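Local coordinates for protein pyridoxal kinase (Entamoeba histolytica, PDB 4S1I) that probably catalyses the ATP-dependent phosphorylation of pyridoxal to pyridoxal 5'-phosphate, with that product bound here, at residues Val36-Leu41 / Gly82-Ser87; Phe78-Tyr83 / Leu220-Leu225. All coordinates share one frame; numbering follows the deposited sequence.

Contact 1: Val36-Leu41 / Gly82-Ser87. With PLP (pyridoxal-5'-phosphate), chain C.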
ATOM      1  N   VAL A  36      -7.736  -5.473  -0.944  1.00 17.31           N
ATOM      2  CA  VAL A  36      -8.007  -6.197  -2.223  1.00 19.19           C
ATOM      3  C   VAL A  36      -8.171  -5.075  -3.276  1.00 19.61           C
ATOM      4  O   VAL A  36      -8.920  -4.117  -3.107  1.00 21.43           O
ATOM      5  CB  VAL A  36      -9.284  -7.011  -2.205  1.00 20.50           C
ATOM      6  CG1 VAL A  36      -9.550  -7.604  -3.555  1.00 23.12           C
ATOM      7  CG2 VAL A  36      -9.170  -8.136  -1.191  1.00 22.16           C
ATOM      8  N   LEU A  37      -7.379  -5.163  -4.309  1.00 18.49           N
ATOM      9  CA  LEU A  37      -7.323  -4.103  -5.332  1.00 19.41           C
ATOM     10  C   LEU A  37      -8.307  -4.303  -6.465  1.00 20.76           C
ATOM     11  O   LEU A  37      -8.619  -5.439  -6.836  1.00 20.50           O
ATOM     12  CB  LEU A  37      -5.926  -4.054  -5.918  1.00 18.98           C
ATOM     13  CG  LEU A  37      -4.799  -3.971  -4.911  1.00 20.06           C
ATOM     14  CD1 LEU A  37      -3.460  -3.829  -5.586  1.00 20.88           C
ATOM     15  CD2 LEU A  37      -4.988  -2.982  -3.764  1.00 19.60           C
ATOM     16  N   THR A  38      -8.879  -3.238  -6.950  1.00 20.02           N
ATOM     17  CA  THR A  38      -9.826  -3.308  -8.092  1.00 18.57           C
ATOM     18  C   THR A  38      -9.212  -2.823  -9.387  1.00 19.91           C
ATOM     19  O   THR A  38      -9.790  -2.989 -10.468  1.00 19.83           O
ATOM     20  CB  THR A  38     -11.119  -2.500  -7.869  1.00 20.88           C
ATOM     21  OG1 THR A  38     -10.755  -1.127  -7.713  1.00 19.22           O
ATOM     22  CG2 THR A  38     -11.873  -3.026  -6.621  1.00 20.13           C
ATOM     23  N   THR A  39      -8.010  -2.218  -9.265  1.00 19.02           N
ATOM     24  CA  THR A  39      -7.229  -1.754 -10.379  1.00 19.96           C
ATOM     25  C   THR A  39      -5.767  -1.843 -10.053  1.00 19.64           C
ATOM     26  O   THR A  39      -5.388  -1.941  -8.894  1.00 21.30           O
ATOM     27  CB  THR A  39      -7.475  -0.259 -10.729  1.00 19.69           C
ATOM     28  OG1 THR A  39      -6.899   0.577  -9.717  1.00 21.67           O
ATOM     29  CG2 THR A  39      -8.918   0.099 -10.908  1.00 21.56           C
ATOM     30  N   HIS A  40      -4.954  -1.849 -11.108  1.00 17.88           N
ATOM     31  CA  HIS A  40      -3.500  -1.700 -10.948  1.00 17.43           C
ATOM     32  C   HIS A  40      -3.072  -0.694 -11.984  1.00 17.81           C
ATOM     33  O   HIS A  40      -2.729  -1.058 -13.129  1.00 18.77           O
ATOM     34  CB  HIS A  40      -2.744  -2.986 -11.026  1.00 19.98           C
ATOM     35  CG  HIS A  40      -1.248  -2.923 -10.930  1.00 18.80           C
ATOM     36  ND1 HIS A  40      -0.420  -3.810 -11.607  1.00 19.67           N
ATOM     37  CD2 HIS A  40      -0.425  -2.078 -10.283  1.00 19.07           C
ATOM     38  CE1 HIS A  40       0.850  -3.526 -11.317  1.00 20.23           C
ATOM     39  NE2 HIS A  40       0.865  -2.490 -10.488  1.00 19.62           N
ATOM     40  N   LEU A  41      -3.137   0.585 -11.641  1.00 17.18           N
ATOM     41  CA  LEU A  41      -2.943   1.625 -12.542  1.00 18.34           C
ATOM     42  C   LEU A  41      -1.611   2.365 -12.201  1.00 18.76           C
ATOM     43  O   LEU A  41      -1.238   2.388 -11.077  1.00 19.81           O
ATOM     44  CB  LEU A  41      -4.085   2.647 -12.545  1.00 17.82           C
ATOM     45  CG  LEU A  41      -5.484   2.113 -12.711  1.00 20.91           C
ATOM     46  CD1 LEU A  41      -6.492   3.211 -12.586  1.00 22.16           C
ATOM     47  CD2 LEU A  41      -5.600   1.422 -14.046  1.00 23.24           C
ATOM     48  N   GLY A  82     -14.882   1.007  -2.312  1.00 21.68           N
ATOM     49  CA  GLY A  82     -14.650   2.252  -2.958  1.00 21.54           C
ATOM     50  C   GLY A  82     -14.821   2.169  -4.469  1.00 21.14           C
ATOM     51  O   GLY A  82     -15.922   1.997  -4.977  1.00 23.04           O
ATOM     52  N   TYR A  83     -13.724   2.422  -5.128  1.00 20.68           N
ATOM     53  CA  TYR A  83     -13.770   2.492  -6.594  1.00 21.11           C
ATOM     54  C   TYR A  83     -13.744   1.155  -7.318  1.00 22.44           C
ATOM     55  O   TYR A  83     -12.889   0.358  -7.053  1.00 22.74           O
ATOM     56  CB  TYR A  83     -12.573   3.309  -7.064  1.00 20.63           C
ATOM     57  CG  TYR A  83     -12.451   3.557  -8.572  1.00 23.50           C
ATOM     58  CD1 TYR A  83     -11.929   2.633  -9.390  1.00 20.60           C
ATOM     59  CD2 TYR A  83     -12.736   4.815  -9.066  1.00 24.85           C
ATOM     60  CE1 TYR A  83     -11.744   2.880 -10.780  1.00 24.14           C
ATOM     61  CE2 TYR A  83     -12.561   5.059 -10.424  1.00 27.45           C
ATOM     62  CZ  TYR A  83     -12.043   4.094 -11.258  1.00 26.04           C
ATOM     63  OH  TYR A  83     -11.862   4.374 -12.609  1.00 28.86           O
ATOM     64  N   PHE A  84     -14.655   0.983  -8.274  1.00 22.72           N
ATOM     65  CA  PHE A  84     -14.660  -0.194  -9.199  1.00 23.50           C
ATOM     66  C   PHE A  84     -14.598   0.272 -10.673  1.00 24.00           C
ATOM     67  O   PHE A  84     -15.343   1.194 -11.088  1.00 25.22           O
ATOM     68  CB  PHE A  84     -15.921  -1.012  -9.012  1.00 25.62           C
ATOM     69  CG  PHE A  84     -16.110  -1.571  -7.632  1.00 24.49           C
ATOM     70  CD1 PHE A  84     -15.619  -2.818  -7.300  1.00 25.64           C
ATOM     71  CD2 PHE A  84     -16.831  -0.849  -6.676  1.00 24.46           C
ATOM     72  CE1 PHE A  84     -15.809  -3.311  -6.073  1.00 25.27           C
ATOM     73  CE2 PHE A  84     -17.054  -1.379  -5.407  1.00 24.42           C
ATOM     74  CZ  PHE A  84     -16.524  -2.635  -5.131  1.00 24.39           C
ATOM     75  N   PRO A  85     -13.772  -0.391 -11.462  1.00 22.39           N
ATOM     76  CA  PRO A  85     -13.639  -0.059 -12.853  1.00 26.02           C
ATOM     77  C   PRO A  85     -14.691  -0.706 -13.717  1.00 27.34           C
ATOM     78  O   PRO A  85     -14.778  -0.334 -14.893  1.00 28.49           O
ATOM     79  CB  PRO A  85     -12.240  -0.682 -13.225  1.00 24.68           C
ATOM     80  CG  PRO A  85     -12.059  -1.815 -12.366  1.00 26.14           C
ATOM     81  CD  PRO A  85     -12.725  -1.392 -11.078  1.00 23.74           C
ATOM     82  N   SER A  86     -15.454  -1.641 -13.182  1.00 25.67           N
ATOM     83  CA  SER A  86     -16.390  -2.425 -13.968  1.00 26.60           C
ATOM     84  C   SER A  86     -17.465  -2.981 -13.062  1.00 27.27           C
ATOM     85  O   SER A  86     -17.184  -3.170 -11.870  1.00 29.01           O
ATOM     86  CB  SER A  86     -15.636  -3.543 -14.715  1.00 28.13           C
ATOM     87  OG  SER A  86     -15.004  -4.462 -13.795  1.00 29.09           O
ATOM     88  N   SER A  87     -18.673  -3.162 -13.576  1.00 27.15           N
ATOM     89  CA  SER A  87     -19.795  -3.619 -12.788  1.00 29.69           C
ATOM     90  C   SER A  87     -19.736  -5.090 -12.379  1.00 31.15           C
ATOM     91  O   SER A  87     -20.273  -5.438 -11.348  1.00 29.84           O
ATOM     92  CB  SER A  87     -21.106  -3.339 -13.500  1.00 32.75           C
ATOM     93  OG  SER A  87     -21.148  -4.043 -14.720  1.00 34.49           O
TER
HETATM   94  N1  PLP C 301      -8.788   7.490 -10.403  1.00 23.60           N
HETATM   95  C2  PLP C 301      -8.896   6.455  -9.560  1.00 43.63           C
HETATM   96  C2A PLP C 301      -8.299   5.162  -9.926  1.00 25.31           C
HETATM   97  C3  PLP C 301      -9.585   6.550  -8.317  1.00 54.93           C
HETATM   98  O3  PLP C 301      -9.711   5.561  -7.513  1.00 32.47           O
HETATM   99  C4  PLP C 301     -10.194   7.801  -7.952  1.00 33.45           C
HETATM  100  C4A PLP C 301     -10.891   7.907  -6.707  1.00 39.02           C
HETATM  101  O4A PLP C 301     -11.183   8.892  -6.144  1.00 37.03           O
HETATM  102  C5  PLP C 301      -9.986   8.794  -8.913  1.00 46.69           C
HETATM  103  C6  PLP C 301      -9.288   8.570 -10.095  1.00 60.55           C
HETATM  104  C5A PLP C 301     -10.466  10.149  -8.811  1.00 66.48           C
HETATM  105  O4P PLP C 301      -9.468  10.792  -9.543  1.00 72.46           O
HETATM  106  P   PLP C 301      -9.767  12.041 -10.505  1.00 85.65           P
HETATM  107  O1P PLP C 301     -10.839  12.866  -9.921  1.00 68.88           O
HETATM  108  O2P PLP C 301     -10.159  11.578 -11.867  1.00 58.49           O
HETATM  109  O3P PLP C 301      -8.475  12.720 -10.402  1.00 86.00           O
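Thr38 and the backbone of Tyr83 make the tight spot where strand 33-41 meets the loop 82-87. The Thr38 hydroxyl donates to the Tyr83 carbonyl, OG1 to O 2.7 Å; the bond approaches with a C=O...OG1 angle of 152° and lies 25° off the carbonyl plane. With chi1 at 62°, OG1 sits between the Thr38 backbone N and carbonyl carbon, which leaves the CG2 methyl beside the N to meet the Phe84 ring, 3.8 Å from CD1, the two side chains crossing at about a right angle. Pro85 packs on the same residue, its CG 3.2 Å from Thr38 O. This loop follows strand 78-81 of the central sheet in the ribokinase-like fold and leads into helix 87-103. Toward the pyridoxal site the packing is looser: the Thr39 CG2 methyl touches Tyr83 CE1 and Pro85 CG, both at 4.0 Å, while Thr39 OG1 turns to the carbonyl of Tyr11. The Tyr83 ring carries pyridoxal phosphate on one face, with the ligand's C2A methyl 4.1 Å above its centre, and Leu41 CD1 reaches the same methyl at 3.8 Å. Ser10 and Thr45 hydrogen-bond the ligand. Beyond the buried threonines, Pro85 and Ser86 are partly exposed, and Ser86 OG bonds to Asp88 at the start of helix 87-103.

Contact 2: Phe78-Tyr83 / Leu220-Leu225. With PLP (pyridoxal-5'-phosphate), chain C.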
ATOM      1  N   PHE A  78     -15.131  -5.164   9.822  1.00 25.81           N
ATOM      2  CA  PHE A  78     -15.386  -3.985   9.027  1.00 24.16           C
ATOM      3  C   PHE A  78     -15.106  -4.282   7.569  1.00 23.25           C
ATOM      4  O   PHE A  78     -14.101  -4.906   7.257  1.00 23.14           O
ATOM      5  CB  PHE A  78     -14.523  -2.805   9.509  1.00 24.12           C
ATOM      6  CG  PHE A  78     -14.790  -2.441  10.914  1.00 25.26           C
ATOM      7  CD1 PHE A  78     -14.121  -3.042  11.974  1.00 27.62           C
ATOM      8  CD2 PHE A  78     -15.778  -1.457  11.173  1.00 26.16           C
ATOM      9  CE1 PHE A  78     -14.485  -2.711  13.292  1.00 27.35           C
ATOM     10  CE2 PHE A  78     -16.077  -1.076  12.442  1.00 28.19           C
ATOM     11  CZ  PHE A  78     -15.457  -1.723  13.502  1.00 27.72           C
ATOM     12  N   LEU A  79     -15.978  -3.789   6.713  1.00 22.70           N
ATOM     13  CA  LEU A  79     -15.808  -3.918   5.272  1.00 24.37           C
ATOM     14  C   LEU A  79     -15.916  -2.525   4.684  1.00 23.62           C
ATOM     15  O   LEU A  79     -16.737  -1.717   5.122  1.00 24.13           O
ATOM     16  CB  LEU A  79     -16.909  -4.720   4.671  1.00 26.76           C
ATOM     17  CG  LEU A  79     -16.929  -4.871   3.180  1.00 38.07           C
ATOM     18  CD1 LEU A  79     -15.681  -5.547   2.675  1.00 41.70           C
ATOM     19  CD2 LEU A  79     -18.163  -5.712   2.873  1.00 43.03           C
ATOM     20  N   VAL A  80     -15.040  -2.226   3.719  1.00 23.16           N
ATOM     21  CA  VAL A  80     -15.146  -0.913   3.038  1.00 24.52           C
ATOM     22  C   VAL A  80     -15.037  -1.206   1.543  1.00 25.67           C
ATOM     23  O   VAL A  80     -14.194  -1.967   1.154  1.00 26.28           O
ATOM     24  CB  VAL A  80     -13.939   0.044   3.297  1.00 29.00           C
ATOM     25  CG1 VAL A  80     -14.147   1.428   2.682  1.00 29.70           C
ATOM     26  CG2 VAL A  80     -13.721   0.261   4.687  1.00 36.90           C
ATOM     27  N   THR A  81     -15.845  -0.526   0.746  1.00 21.40           N
ATOM     28  CA  THR A  81     -15.695  -0.536  -0.672  1.00 23.54           C
ATOM     29  C   THR A  81     -15.565   0.879  -1.167  1.00 23.28           C
ATOM     30  O   THR A  81     -16.047   1.812  -0.535  1.00 23.27           O
ATOM     31  CB  THR A  81     -16.842  -1.238  -1.382  1.00 23.26           C
ATOM     32  OG1 THR A  81     -18.044  -0.512  -1.216  1.00 23.89           O
ATOM     33  CG2 THR A  81     -16.997  -2.658  -0.931  1.00 25.98           C
ATOM     34  N   GLY A  82     -14.882   1.007  -2.312  1.00 21.68           N
ATOM     35  CA  GLY A  82     -14.650   2.252  -2.958  1.00 21.54           C
ATOM     36  C   GLY A  82     -14.821   2.169  -4.469  1.00 21.14           C
ATOM     37  O   GLY A  82     -15.922   1.997  -4.977  1.00 23.04           O
ATOM     38  N   TYR A  83     -13.724   2.422  -5.128  1.00 20.68           N
ATOM     39  CA  TYR A  83     -13.770   2.492  -6.594  1.00 21.11           C
ATOM     40  C   TYR A  83     -13.744   1.155  -7.318  1.00 22.44           C
ATOM     41  O   TYR A  83     -12.889   0.358  -7.053  1.00 22.74           O
ATOM     42  CB  TYR A  83     -12.573   3.309  -7.064  1.00 20.63           C
ATOM     43  CG  TYR A  83     -12.451   3.557  -8.572  1.00 23.50           C
ATOM     44  CD1 TYR A  83     -11.929   2.633  -9.390  1.00 20.60           C
ATOM     45  CD2 TYR A  83     -12.736   4.815  -9.066  1.00 24.85           C
ATOM     46  CE1 TYR A  83     -11.744   2.880 -10.780  1.00 24.14           C
ATOM     47  CE2 TYR A  83     -12.561   5.059 -10.424  1.00 27.45           C
ATOM     48  CZ  TYR A  83     -12.043   4.094 -11.258  1.00 26.04           C
ATOM     49  OH  TYR A  83     -11.862   4.374 -12.609  1.00 28.86           O
ATOM     50  N   LEU A 220     -10.763  11.413   3.704  1.00 21.95           N
ATOM     51  CA  LEU A 220     -11.843  11.620   4.729  1.00 21.15           C
ATOM     52  C   LEU A 220     -12.437  10.279   5.094  1.00 21.38           C
ATOM     53  O   LEU A 220     -12.625  10.024   6.346  1.00 22.24           O
ATOM     54  CB  LEU A 220     -12.904  12.531   4.229  1.00 24.58           C
ATOM     55  CG  LEU A 220     -14.093  12.896   5.093  1.00 27.57           C
ATOM     56  CD1 LEU A 220     -13.525  13.870   6.144  1.00 32.50           C
ATOM     57  CD2 LEU A 220     -15.113  13.637   4.312  1.00 31.14           C
ATOM     58  N   THR A 221     -12.807   9.472   4.113  1.00 21.22           N
ATOM     59  CA  THR A 221     -13.400   8.155   4.325  1.00 22.12           C
ATOM     60  C   THR A 221     -12.587   7.295   5.254  1.00 22.27           C
ATOM     61  O   THR A 221     -13.115   6.683   6.241  1.00 21.51           O
ATOM     62  CB  THR A 221     -13.614   7.415   3.002  1.00 24.43           C
ATOM     63  OG1 THR A 221     -14.650   8.113   2.303  1.00 26.65           O
ATOM     64  CG2 THR A 221     -14.012   5.891   3.205  1.00 25.02           C
ATOM     65  N   TYR A 222     -11.299   7.222   5.022  1.00 20.67           N
ATOM     66  CA  TYR A 222     -10.473   6.292   5.810  1.00 19.80           C
ATOM     67  C   TYR A 222     -10.139   6.810   7.246  1.00 19.89           C
ATOM     68  O   TYR A 222     -10.036   6.050   8.153  1.00 20.89           O
ATOM     69  CB  TYR A 222      -9.229   5.825   5.101  1.00 20.16           C
ATOM     70  CG  TYR A 222      -9.614   4.866   3.983  1.00 18.73           C
ATOM     71  CD1 TYR A 222      -9.884   3.509   4.234  1.00 20.89           C
ATOM     72  CD2 TYR A 222      -9.638   5.278   2.695  1.00 22.37           C
ATOM     73  CE1 TYR A 222     -10.224   2.622   3.258  1.00 22.21           C
ATOM     74  CE2 TYR A 222      -9.983   4.366   1.691  1.00 23.16           C
ATOM     75  CZ  TYR A 222     -10.294   3.081   2.006  1.00 25.90           C
ATOM     76  OH  TYR A 222     -10.619   2.152   1.005  1.00 28.63           O
ATOM     77  N   ILE A 223     -10.030   8.115   7.374  1.00 19.98           N
ATOM     78  CA  ILE A 223      -9.829   8.720   8.659  1.00 21.43           C
ATOM     79  C   ILE A 223     -11.096   8.551   9.460  1.00 22.70           C
ATOM     80  O   ILE A 223     -11.066   8.094  10.646  1.00 22.59           O
ATOM     81  CB  ILE A 223      -9.440  10.186   8.616  1.00 20.95           C
ATOM     82  CG1 ILE A 223      -8.056  10.292   7.985  1.00 20.61           C
ATOM     83  CG2 ILE A 223      -9.387  10.759  10.060  1.00 22.65           C
ATOM     84  CD1 ILE A 223      -7.652  11.743   7.714  1.00 22.05           C
ATOM     85  N   LEU A 224     -12.248   8.811   8.831  1.00 20.83           N
ATOM     86  CA  LEU A 224     -13.525   8.528   9.547  1.00 21.60           C
ATOM     87  C   LEU A 224     -13.624   7.078   9.970  1.00 21.39           C
ATOM     88  O   LEU A 224     -13.986   6.790  11.141  1.00 21.66           O
ATOM     89  CB  LEU A 224     -14.688   8.893   8.649  1.00 22.89           C
ATOM     90  CG  LEU A 224     -16.061   8.482   9.078  1.00 24.13           C
ATOM     91  CD1 LEU A 224     -16.398   9.282  10.303  1.00 26.70           C
ATOM     92  CD2 LEU A 224     -17.089   8.765   8.017  1.00 26.42           C
ATOM     93  N   LEU A 225     -13.473   6.160   9.052  1.00 21.20           N
ATOM     94  CA  LEU A 225     -13.499   4.708   9.372  1.00 22.72           C
ATOM     95  C   LEU A 225     -12.578   4.335  10.522  1.00 22.31           C
ATOM     96  O   LEU A 225     -12.966   3.608  11.443  1.00 21.93           O
ATOM     97  CB  LEU A 225     -13.110   3.860   8.144  1.00 24.30           C
ATOM     98  CG  LEU A 225     -13.154   2.350   8.411  1.00 26.36           C
ATOM     99  CD1 LEU A 225     -14.601   1.962   8.644  1.00 28.80           C
ATOM    100  CD2 LEU A 225     -12.579   1.594   7.237  1.00 31.82           C
TER
HETATM  101  N1  PLP C 301      -8.788   7.490 -10.403  1.00 23.60           N
HETATM  102  C2  PLP C 301      -8.896   6.455  -9.560  1.00 43.63           C
HETATM  103  C2A PLP C 301      -8.299   5.162  -9.926  1.00 25.31           C
HETATM  104  C3  PLP C 301      -9.585   6.550  -8.317  1.00 54.93           C
HETATM  105  O3  PLP C 301      -9.711   5.561  -7.513  1.00 32.47           O
HETATM  106  C4  PLP C 301     -10.194   7.801  -7.952  1.00 33.45           C
HETATM  107  C4A PLP C 301     -10.891   7.907  -6.707  1.00 39.02           C
HETATM  108  O4A PLP C 301     -11.183   8.892  -6.144  1.00 37.03           O
HETATM  109  C5  PLP C 301      -9.986   8.794  -8.913  1.00 46.69           C
HETATM  110  C6  PLP C 301      -9.288   8.570 -10.095  1.00 60.55           C
HETATM  111  C5A PLP C 301     -10.466  10.149  -8.811  1.00 66.48           C
HETATM  112  O4P PLP C 301      -9.468  10.792  -9.543  1.00 72.46           O
HETATM  113  P   PLP C 301      -9.767  12.041 -10.505  1.00 85.65           P
HETATM  114  O1P PLP C 301     -10.839  12.866  -9.921  1.00 68.88           O
HETATM  115  O2P PLP C 301     -10.159  11.578 -11.867  1.00 58.49           O
HETATM  116  O3P PLP C 301      -8.475  12.720 -10.402  1.00 86.00           O
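Val80 projects from strand 78-81 onto helix 216-230, and its two methyls divide the helix face between them. CG1, anti to the backbone N (chi1 -175°), meets the hydroxyl end of Tyr222, 4.0 Å from OH and 4.1 Å from CE1, and lies 4.5 Å from the CG2 methyl of Thr221. CG2 turns to Leu225, where the modelled separation is too short to be trusted in detail. Two residues earlier, on the same side of the strand, Phe78 adds a looser touch, its CD2 4.4 Å from Leu225 CD1. No hydrogen bond joins the two segments: this is apolar packing, with the strand and helix axes 11.0 Å apart and nearly antiparallel at 173°.

The polar ends of the helix side chains are satisfied beyond it. Tyr222 OH pairs with Thr7 OG1, on the neighbouring strand 5-9, which ties the ring end to the sheet. Thr221 OG1 bonds to Asp111 and to the carbonyl of Gly217, while its CG2 faces Val80. Asp111 and Thr141, also beside Thr221, are magnesium ligands, and Gly217 binds ADP. On its other flanks the helix packs against helices 18-28 and 234-250. A helix laid against a central, largely parallel sheet, with its early turns beside the metal and nucleotide, is the alpha/beta architecture of the ribokinase-like kinases.

Going from the N terminus, strand 33-41 comes first, and contact 1 closes a loop of 40 residues that holds strand 52-54, helix 57-69 and strand 78-81. Contact 2 then starts on that last strand and closes a much longer loop of 136 residues, ending at helix 216-230. Since residues 78-83 and 82-87 share Gly82 and Tyr83, the two loops do not nest; they follow one another and overlap at this short stretch. Contact 1 joins the strand 33-41 side of the sheet to the loop bordering the pyridoxal site; contact 2 joins its middle to the helix beside the magnesium and nucleotide sites.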